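Local coordinates for nucleoporin NUP82 (Chaetomium thermophilum, PDB 5CWW), which probably serves as a structural component of the nuclear pore complex and as a docking partner for transport factors, this chain being its N-terminal beta-propeller domain, at residues V387-I392 against I428-T433; S434-I439 against F473-T478; I510-L515 against G546-R551. All blocks are in the same frame, centred on the assembly; numbering follows the deposited sequence.

Followed from the N terminus, the three contacts come in series, with none enclosing or crossing another. Interaction 1 brings 428-433 back against 387-392, closing a loop of 35 residues, of which 401-420 are not modelled. The next residue, S434, opens interaction 2, where 33 residues separate the paired segments. Interaction 3 closes the last loop, whose 30 residues include the helices 518-526 and 534-543. Interactions 1 and 2 belong to one sheet, because strands 427-432 and 437-441 are neighbours in it and L430 O probably accepts from K438 N. Interaction 3 lies in the following sheet and meets interaction 2 where Q474 OE1 and S547 OG probably form a hydrogen bond.

Interaction 1: V387-I392 against I428-T433; sequences VELKDI and ICLLST
K390 and D391 both face L431, so the two strands slip by one residue in a classic beta bulge. The carbonyl oxygen of L431 accepts twice: K390 N reaches L431 O at 2.7 Å with a C=O...N angle of 166°, while D391 N comes to it more from one flank at 3.2 Å. Beyond the bulge the regular antiparallel pattern resumes, and L431 N returns a bond to D391 O at 3.0 Å. On the other side of it, T433 N donates to E388 O.

The second notable feature is the hydroxyl of T433, held between opposite charges. T433 OG1 donates to E388 OE1 at 2.7 Å, approaching from above the carboxylate plane, 44° out of it. K390 NZ donates to T433 OG1, also at 2.7 Å. A threonine suits this place because one hydroxyl can give and receive at once. The lysine's ammonium group has further partners in G488 O and the ring of W489, which would help to keep its charge.

L389, I392 and L430 pack together on one face. L389 CD2 rests on L430 CB at 3.7 Å. I392 CG1, anti to the backbone N (chi1 -179°), runs beside L430 CD2 at 3.9 Å, the two side chains pointing the same way. L389 and I392 press on A275, and I392 also on W273. On the opposite face D391 CB packs on L431 CB at 3.9 Å, L431 meets F492, and D391 OD2 makes a salt bridge with R47 and accepts from F492 N. A sheet whose L389/I392 face packs on strand 272-276 of one neighbouring sheet and whose D391/L431 face packs on strand 491-494 of the next is characteristic of a beta-propeller blade.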
loop_
_atom_site.group_PDB
_atom_site.type_symbol
_atom_site.label_atom_id
_atom_site.label_comp_id
_atom_site.label_asym_id
_atom_site.label_seq_id
_atom_site.Cartn_x
_atom_site.Cartn_y
_atom_site.Cartn_z
ATOM N N VAL B 387 1.297 8.094 15.408
ATOM C CA VAL B 387 0.213 7.239 14.940
ATOM C C VAL B 387 0.135 7.305 13.419
ATOM O O VAL B 387 -0.038 6.287 12.749
ATOM C CB VAL B 387 -1.147 7.654 15.553
ATOM C CG1 VAL B 387 -2.293 6.843 14.954
ATOM C CG2 VAL B 387 -1.118 7.485 17.063
ATOM N N GLU B 388 0.267 8.517 12.889
ATOM C CA GLU B 388 0.192 8.767 11.454
ATOM C C GLU B 388 1.304 8.048 10.692
ATOM O O GLU B 388 2.487 8.261 10.963
ATOM C CB GLU B 388 0.264 10.274 11.190
ATOM C CG GLU B 388 0.236 10.668 9.720
ATOM C CD GLU B 388 0.208 12.171 9.525
ATOM O OE1 GLU B 388 1.104 12.859 10.061
ATOM O OE2 GLU B 388 -0.718 12.664 8.846
ATOM N N LEU B 389 0.919 7.201 9.739
ATOM C CA LEU B 389 1.880 6.391 8.990
ATOM C C LEU B 389 2.224 7.022 7.648
ATOM O O LEU B 389 1.398 7.703 7.035
ATOM C CB LEU B 389 1.342 4.976 8.768
ATOM C CG LEU B 389 1.232 4.081 10.007
ATOM C CD1 LEU B 389 0.612 2.750 9.629
ATOM C CD2 LEU B 389 2.592 3.865 10.652
ATOM N N LYS B 390 3.453 6.783 7.198
ATOM C CA LYS B 390 3.926 7.325 5.930
ATOM C C LYS B 390 4.526 6.253 5.026
ATOM O O LYS B 390 4.639 6.452 3.818
ATOM C CB LYS B 390 4.951 8.433 6.188
ATOM C CG LYS B 390 4.328 9.723 6.712
ATOM C CD LYS B 390 3.507 10.430 5.630
ATOM C CE LYS B 390 2.524 11.435 6.209
ATOM N NZ LYS B 390 3.212 12.534 6.935
ATOM N N ASP B 391 4.908 5.119 5.601
ATOM C CA ASP B 391 5.398 4.012 4.790
ATOM C C ASP B 391 5.194 2.674 5.481
ATOM O O ASP B 391 5.006 2.605 6.696
ATOM C CB ASP B 391 6.880 4.194 4.463
ATOM C CG ASP B 391 7.276 3.534 3.150
ATOM O OD1 ASP B 391 6.477 2.746 2.604
ATOM O OD2 ASP B 391 8.398 3.795 2.667
ATOM N N ILE B 392 5.227 1.613 4.685
ATOM C CA ILE B 392 5.107 0.256 5.193
ATOM C C ILE B 392 6.085 -0.633 4.438
ATOM O O ILE B 392 6.268 -0.483 3.229
ATOM C CB ILE B 392 3.667 -0.286 5.056
ATOM C CG1 ILE B 392 3.573 -1.702 5.630
ATOM C CG2 ILE B 392 3.208 -0.243 3.593
ATOM C CD1 ILE B 392 2.156 -2.211 5.792
ATOM N N ILE B 428 6.119 -7.016 9.771
ATOM C CA ILE B 428 5.505 -5.807 9.246
ATOM C C ILE B 428 6.155 -4.596 9.903
ATOM O O ILE B 428 6.048 -4.396 11.115
ATOM C CB ILE B 428 3.979 -5.798 9.480
ATOM C CG1 ILE B 428 3.304 -6.893 8.646
ATOM C CG2 ILE B 428 3.369 -4.455 9.078
ATOM C CD1 ILE B 428 3.419 -8.298 9.202
ATOM N N CYS B 429 6.848 -3.807 9.089
ATOM C CA CYS B 429 7.546 -2.618 9.564
ATOM C C CYS B 429 6.760 -1.372 9.168
ATOM O O CYS B 429 6.349 -1.232 8.011
ATOM C CB CYS B 429 8.965 -2.569 8.999
ATOM S SG CYS B 429 9.920 -4.087 9.285
ATOM N N LEU B 430 6.548 -0.480 10.131
ATOM C CA LEU B 430 5.707 0.699 9.936
ATOM C C LEU B 430 6.484 1.974 10.241
ATOM O O LEU B 430 7.104 2.091 11.296
ATOM C CB LEU B 430 4.462 0.622 10.821
ATOM C CG LEU B 430 3.651 -0.675 10.746
ATOM C CD1 LEU B 430 2.552 -0.679 11.801
ATOM C CD2 LEU B 430 3.061 -0.866 9.358
ATOM N N LEU B 431 6.426 2.927 9.317
ATOM C CA LEU B 431 7.155 4.186 9.436
ATOM C C LEU B 431 6.192 5.357 9.620
ATOM O O LEU B 431 5.339 5.614 8.767
ATOM C CB LEU B 431 8.028 4.394 8.198
ATOM C CG LEU B 431 9.015 5.560 8.140
ATOM C CD1 LEU B 431 9.895 5.623 9.380
ATOM C CD2 LEU B 431 9.874 5.402 6.892
ATOM N N SER B 432 6.329 6.054 10.745
ATOM C CA SER B 432 5.468 7.186 11.071
ATOM C C SER B 432 6.038 8.494 10.534
ATOM O O SER B 432 7.220 8.572 10.202
ATOM C CB SER B 432 5.276 7.294 12.586
ATOM O OG SER B 432 4.854 6.060 13.140
ATOM N N THR B 433 5.192 9.519 10.465
ATOM C CA THR B 433 5.618 10.857 10.058
ATOM C C THR B 433 6.814 11.325 10.877
ATOM O O THR B 433 7.731 11.955 10.351
ATOM C CB THR B 433 4.473 11.882 10.219
ATOM O OG1 THR B 433 3.337 11.461 9.452
ATOM C CG2 THR B 433 4.909 13.271 9.757
#

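Interaction 2: S434-I439 against F473-T478; sequences SGQVKI and FQTFDT
V437 lies beside F476, its neighbour in a hydrogen-bonded antiparallel pair, and can be followed outward from the backbone. V437 CB sits over one face of the ring, toward its rim, a CH-pi contact 4.1 Å from the F476 centroid. V437 CG1, anti to the backbone N (chi1 179°), reaches F476 CZ at 3.8 Å. V437 CG2 stays near F476 CE1 and meets T478 CG2 at 3.5 Å. A beta-branched valine suits both, one methyl for the ring and one also for T478.

T478 also uses its hydroxyl: T478 OG1 donates to G435 O at 2.6 Å. G435 has a positive phi, and a side chain there would crowd this same hydroxyl, so glycine fits. An alanine in place of T478 would probably leave G435 O without that donor and open a gap beside V437 CG2.

At the other end F473 and Q474 both face I439, a classic bulge in which I439 O accepts from F473 N at 2.8 Å and, at greater length, from Q474 N. V437 packs on L431 of strand 427-432 and, with T478, on V504 of strand 501-506, while T475 and F476 pair in parallel with a strand of another protein's chain.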
loop_
_atom_site.group_PDB
_atom_site.type_symbol
_atom_site.label_atom_id
_atom_site.label_comp_id
_atom_site.label_asym_id
_atom_site.label_seq_id
_atom_site.Cartn_x
_atom_site.Cartn_y
_atom_site.Cartn_z
ATOM N N SER B 434 6.799 11.002 12.165
ATOM C CA SER B 434 7.847 11.438 13.081
ATOM C C SER B 434 9.169 10.731 12.814
ATOM O O SER B 434 10.203 11.116 13.357
ATOM C CB SER B 434 7.423 11.189 14.528
ATOM O OG SER B 434 7.369 9.801 14.803
ATOM N N GLY B 435 9.131 9.692 11.986
ATOM C CA GLY B 435 10.301 8.873 11.734
ATOM C C GLY B 435 10.353 7.677 12.665
ATOM O O GLY B 435 11.296 6.888 12.623
ATOM N N GLN B 436 9.341 7.550 13.517
ATOM C CA GLN B 436 9.214 6.388 14.387
ATOM C C GLN B 436 9.062 5.125 13.550
ATOM O O GLN B 436 8.305 5.103 12.578
ATOM C CB GLN B 436 8.015 6.541 15.330
ATOM C CG GLN B 436 7.759 5.334 16.236
ATOM C CD GLN B 436 6.342 5.300 16.779
ATOM O OE1 GLN B 436 5.418 4.809 16.119
ATOM N NE2 GLN B 436 6.162 5.817 17.987
ATOM N N VAL B 437 9.791 4.083 13.935
ATOM C CA VAL B 437 9.692 2.780 13.289
ATOM C C VAL B 437 9.102 1.771 14.260
ATOM O O VAL B 437 9.481 1.725 15.431
ATOM C CB VAL B 437 11.064 2.275 12.802
ATOM C CG1 VAL B 437 10.936 0.895 12.162
ATOM C CG2 VAL B 437 11.672 3.260 11.817
ATOM N N LYS B 438 8.172 0.965 13.763
ATOM C CA LYS B 438 7.532 -0.062 14.568
ATOM C C LYS B 438 7.693 -1.415 13.890
ATOM O O LYS B 438 7.332 -1.580 12.725
ATOM C CB LYS B 438 6.056 0.271 14.779
ATOM C CG LYS B 438 5.381 -0.559 15.857
ATOM C CD LYS B 438 3.958 -0.085 16.123
ATOM C CE LYS B 438 3.933 1.267 16.828
ATOM N NZ LYS B 438 2.560 1.825 16.914
ATOM N N ILE B 439 8.261 -2.369 14.620
ATOM C CA ILE B 439 8.486 -3.714 14.105
ATOM C C ILE B 439 7.450 -4.659 14.694
ATOM O O ILE B 439 7.442 -4.912 15.900
ATOM C CB ILE B 439 9.904 -4.226 14.439
ATOM C CG1 ILE B 439 10.964 -3.207 14.007
ATOM C CG2 ILE B 439 10.151 -5.586 13.789
ATOM C CD1 ILE B 439 10.934 -2.866 12.527
ATOM N N PHE B 473 6.649 -5.861 18.447
ATOM C CA PHE B 473 7.865 -6.377 19.056
ATOM C C PHE B 473 8.754 -5.247 19.556
ATOM O O PHE B 473 9.325 -5.331 20.643
ATOM C CB PHE B 473 8.646 -7.242 18.068
ATOM C CG PHE B 473 10.066 -7.476 18.483
ATOM C CD1 PHE B 473 10.361 -8.310 19.548
ATOM C CD2 PHE B 473 11.107 -6.848 17.820
ATOM C CE1 PHE B 473 11.669 -8.518 19.943
ATOM C CE2 PHE B 473 12.417 -7.053 18.207
ATOM C CZ PHE B 473 12.698 -7.886 19.271
ATOM N N GLN B 474 8.857 -4.188 18.762
ATOM C CA GLN B 474 9.749 -3.086 19.084
ATOM C C GLN B 474 9.317 -1.794 18.395
ATOM O O GLN B 474 8.775 -1.814 17.288
ATOM C CB GLN B 474 11.183 -3.452 18.692
ATOM C CG GLN B 474 12.212 -2.389 19.007
ATOM C CD GLN B 474 13.622 -2.839 18.676
ATOM O OE1 GLN B 474 13.821 -3.802 17.935
ATOM N NE2 GLN B 474 14.610 -2.146 19.231
ATOM N N THR B 475 9.565 -0.675 19.068
ATOM C CA THR B 475 9.270 0.645 18.531
ATOM C C THR B 475 10.418 1.579 18.884
ATOM O O THR B 475 10.820 1.649 20.043
ATOM C CB THR B 475 7.953 1.217 19.098
ATOM O OG1 THR B 475 6.899 0.258 18.942
ATOM C CG2 THR B 475 7.572 2.513 18.392
ATOM N N PHE B 476 10.949 2.293 17.898
ATOM C CA PHE B 476 12.046 3.218 18.160
ATOM C C PHE B 476 12.051 4.413 17.211
ATOM O O PHE B 476 11.631 4.309 16.058
ATOM C CB PHE B 476 13.389 2.484 18.072
ATOM C CG PHE B 476 13.619 1.784 16.759
ATOM C CD1 PHE B 476 14.155 2.465 15.679
ATOM C CD2 PHE B 476 13.309 0.441 16.610
ATOM C CE1 PHE B 476 14.373 1.822 14.475
ATOM C CE2 PHE B 476 13.526 -0.207 15.408
ATOM C CZ PHE B 476 14.057 0.486 14.339
ATOM N N ASP B 477 12.528 5.547 17.714
ATOM C CA ASP B 477 12.717 6.738 16.894
ATOM C C ASP B 477 13.908 6.569 15.962
ATOM O O ASP B 477 14.835 5.810 16.255
ATOM C CB ASP B 477 12.928 7.979 17.769
ATOM C CG ASP B 477 11.652 8.456 18.441
ATOM O OD1 ASP B 477 10.560 8.275 17.863
ATOM O OD2 ASP B 477 11.748 9.036 19.542
ATOM N N THR B 478 13.875 7.278 14.837
ATOM C CA THR B 478 15.034 7.398 13.960
ATOM C C THR B 478 15.430 8.865 13.810
ATOM O O THR B 478 16.476 9.173 13.241
ATOM C CB THR B 478 14.767 6.797 12.569
ATOM O OG1 THR B 478 13.701 7.510 11.927
ATOM C CG2 THR B 478 14.404 5.321 12.685
HETATM O O HOH W 1 11.681 9.323 15.119
HETATM O O HOH W 2 8.674 9.813 17.406
#

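Interaction 3: I510-L515 against G546-R551; sequences ITYISL and GSERDR
S514 and E548 exchange two backbone hydrogen bonds, as do Y512 and D550, which sets strands 510-514 and 548-551 in regular antiparallel register. S514 N reaches E548 O at 3.0 Å, and D550 N reaches Y512 O at the same length. Between these bonds the CA-H groups fill in: R549 CA lies 3.3 Å from Y512 O.

Among the polar side chains, E548 is turned back over its partner strand. Its CG lies between the backbone N and the carbonyl carbon (chi1 67°), against S514 CB. E548 OE2 comes to the edge of the Y512 ring, 3.9 Å from CE2, with ring and carboxylate planes 65° apart. E548 and D550 are exposed, which suits acidic groups. The hydroxyl of Y512 is used elsewhere, by S501. R551 NH2 makes a salt bridge with E483. R549, on the same face as R551 and opposite to E548, makes a cation-pi contact with F476.

In the carbon contacts, the aliphatic R551 CG packs against I510 O at 3.5 Å. L515 CD2 touches S547 CB at 3.4 Å, so close that a residue as small as serine suits the place. Buried I513 packs on F502 and V504, as an apolar residue should.

Strand 548-554 is the last of the four-stranded antiparallel sheet within this chain, paired with 509-514 alone there, as the outermost strand of a beta-propeller blade commonly is.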
loop_
_atom_site.group_PDB
_atom_site.type_symbol
_atom_site.label_atom_id
_atom_site.label_comp_id
_atom_site.label_asym_id
_atom_site.label_seq_id
_atom_site.Cartn_x
_atom_site.Cartn_y
_atom_site.Cartn_z
ATOM N N ILE B 510 19.709 9.706 6.721
ATOM C CA ILE B 510 19.461 8.311 6.369
ATOM C C ILE B 510 19.887 7.394 7.513
ATOM O O ILE B 510 20.907 7.632 8.160
ATOM C CB ILE B 510 20.214 7.909 5.081
ATOM C CG1 ILE B 510 19.860 8.869 3.940
ATOM C CG2 ILE B 510 19.879 6.470 4.693
ATOM C CD1 ILE B 510 20.673 8.666 2.675
ATOM N N THR B 511 19.105 6.342 7.744
ATOM C CA THR B 511 19.370 5.390 8.819
ATOM C C THR B 511 19.366 3.948 8.325
ATOM O O THR B 511 18.470 3.536 7.593
ATOM C CB THR B 511 18.331 5.524 9.953
ATOM O OG1 THR B 511 18.365 6.856 10.478
ATOM C CG2 THR B 511 18.617 4.535 11.082
ATOM N N TYR B 512 20.376 3.192 8.744
ATOM C CA TYR B 512 20.449 1.757 8.484
ATOM C C TYR B 512 19.830 0.989 9.646
ATOM O O TYR B 512 20.057 1.324 10.805
ATOM C CB TYR B 512 21.903 1.316 8.279
ATOM C CG TYR B 512 22.100 -0.185 8.231
ATOM C CD1 TYR B 512 21.891 -0.896 7.057
ATOM C CD2 TYR B 512 22.502 -0.890 9.358
ATOM C CE1 TYR B 512 22.072 -2.266 7.005
ATOM C CE2 TYR B 512 22.685 -2.262 9.316
ATOM C CZ TYR B 512 22.468 -2.944 8.136
ATOM O OH TYR B 512 22.647 -4.307 8.080
ATOM N N ILE B 513 19.040 -0.032 9.327
ATOM C CA ILE B 513 18.379 -0.853 10.336
ATOM C C ILE B 513 18.555 -2.321 9.978
ATOM O O ILE B 513 18.501 -2.682 8.802
ATOM C CB ILE B 513 16.865 -0.535 10.442
ATOM C CG1 ILE B 513 16.644 0.926 10.846
ATOM C CG2 ILE B 513 16.184 -1.466 11.440
ATOM C CD1 ILE B 513 15.215 1.406 10.661
ATOM N N SER B 514 18.759 -3.164 10.988
ATOM C CA SER B 514 18.835 -4.604 10.768
ATOM C C SER B 514 18.184 -5.405 11.887
ATOM O O SER B 514 18.346 -5.089 13.066
ATOM C CB SER B 514 20.281 -5.050 10.621
ATOM O OG SER B 514 20.336 -6.464 10.589
ATOM N N LEU B 515 17.463 -6.452 11.500
ATOM C CA LEU B 515 16.767 -7.317 12.447
ATOM C C LEU B 515 17.536 -8.608 12.710
ATOM O O LEU B 515 17.084 -9.457 13.477
ATOM C CB LEU B 515 15.366 -7.643 11.927
ATOM C CG LEU B 515 14.567 -6.433 11.442
ATOM C CD1 LEU B 515 13.166 -6.849 11.014
ATOM C CD2 LEU B 515 14.506 -5.354 12.511
ATOM N N GLY B 546 17.518 -6.850 20.340
ATOM C CA GLY B 546 16.897 -7.105 19.053
ATOM C C GLY B 546 17.581 -6.381 17.912
ATOM O O GLY B 546 18.772 -6.565 17.666
ATOM N N SER B 547 16.814 -5.551 17.212
ATOM C CA SER B 547 17.302 -4.875 16.015
ATOM C C SER B 547 18.365 -3.831 16.338
ATOM O O SER B 547 18.354 -3.232 17.414
ATOM C CB SER B 547 16.142 -4.208 15.274
ATOM O OG SER B 547 15.640 -3.105 16.009
ATOM N N GLU B 548 19.283 -3.621 15.397
ATOM C CA GLU B 548 20.286 -2.570 15.521
ATOM C C GLU B 548 19.993 -1.448 14.534
ATOM O O GLU B 548 19.432 -1.678 13.462
ATOM C CB GLU B 548 21.694 -3.127 15.285
ATOM C CG GLU B 548 21.957 -3.592 13.859
ATOM C CD GLU B 548 23.383 -4.069 13.654
ATOM O OE1 GLU B 548 24.071 -4.363 14.656
ATOM O OE2 GLU B 548 23.818 -4.144 12.484
ATOM N N ARG B 549 20.380 -0.233 14.905
ATOM C CA ARG B 549 20.142 0.940 14.077
ATOM C C ARG B 549 21.312 1.906 14.189
ATOM O O ARG B 549 21.835 2.138 15.281
ATOM C CB ARG B 549 18.839 1.633 14.481
ATOM C CG ARG B 549 18.718 1.908 15.972
ATOM C CD ARG B 549 17.266 1.966 16.416
ATOM N NE ARG B 549 17.137 1.816 17.863
ATOM C CZ ARG B 549 17.160 0.649 18.503
ATOM N NH1 ARG B 549 17.036 0.615 19.821
ATOM N NH2 ARG B 549 17.308 -0.486 17.830
ATOM N N ASP B 550 21.723 2.463 13.057
ATOM C CA ASP B 550 22.836 3.400 13.032
ATOM C C ASP B 550 22.651 4.431 11.929
ATOM O O ASP B 550 22.365 4.082 10.783
ATOM C CB ASP B 550 24.157 2.657 12.834
ATOM C CG ASP B 550 25.356 3.581 12.879
ATOM O OD1 ASP B 550 25.816 3.905 13.995
ATOM O OD2 ASP B 550 25.839 3.984 11.800
ATOM N N ARG B 551 22.808 5.702 12.280
ATOM C CA ARG B 551 22.711 6.763 11.294
ATOM C C ARG B 551 23.984 6.837 10.468
ATOM O O ARG B 551 25.088 6.890 11.009
ATOM C CB ARG B 551 22.447 8.109 11.960
ATOM C CG ARG B 551 22.353 9.237 10.955
ATOM C CD ARG B 551 21.634 10.443 11.512
ATOM N NE ARG B 551 20.272 10.143 11.938
ATOM C CZ ARG B 551 19.370 11.073 12.232
ATOM N NH1 ARG B 551 18.156 10.721 12.617
ATOM N NH2 ARG B 551 19.683 12.358 12.134
#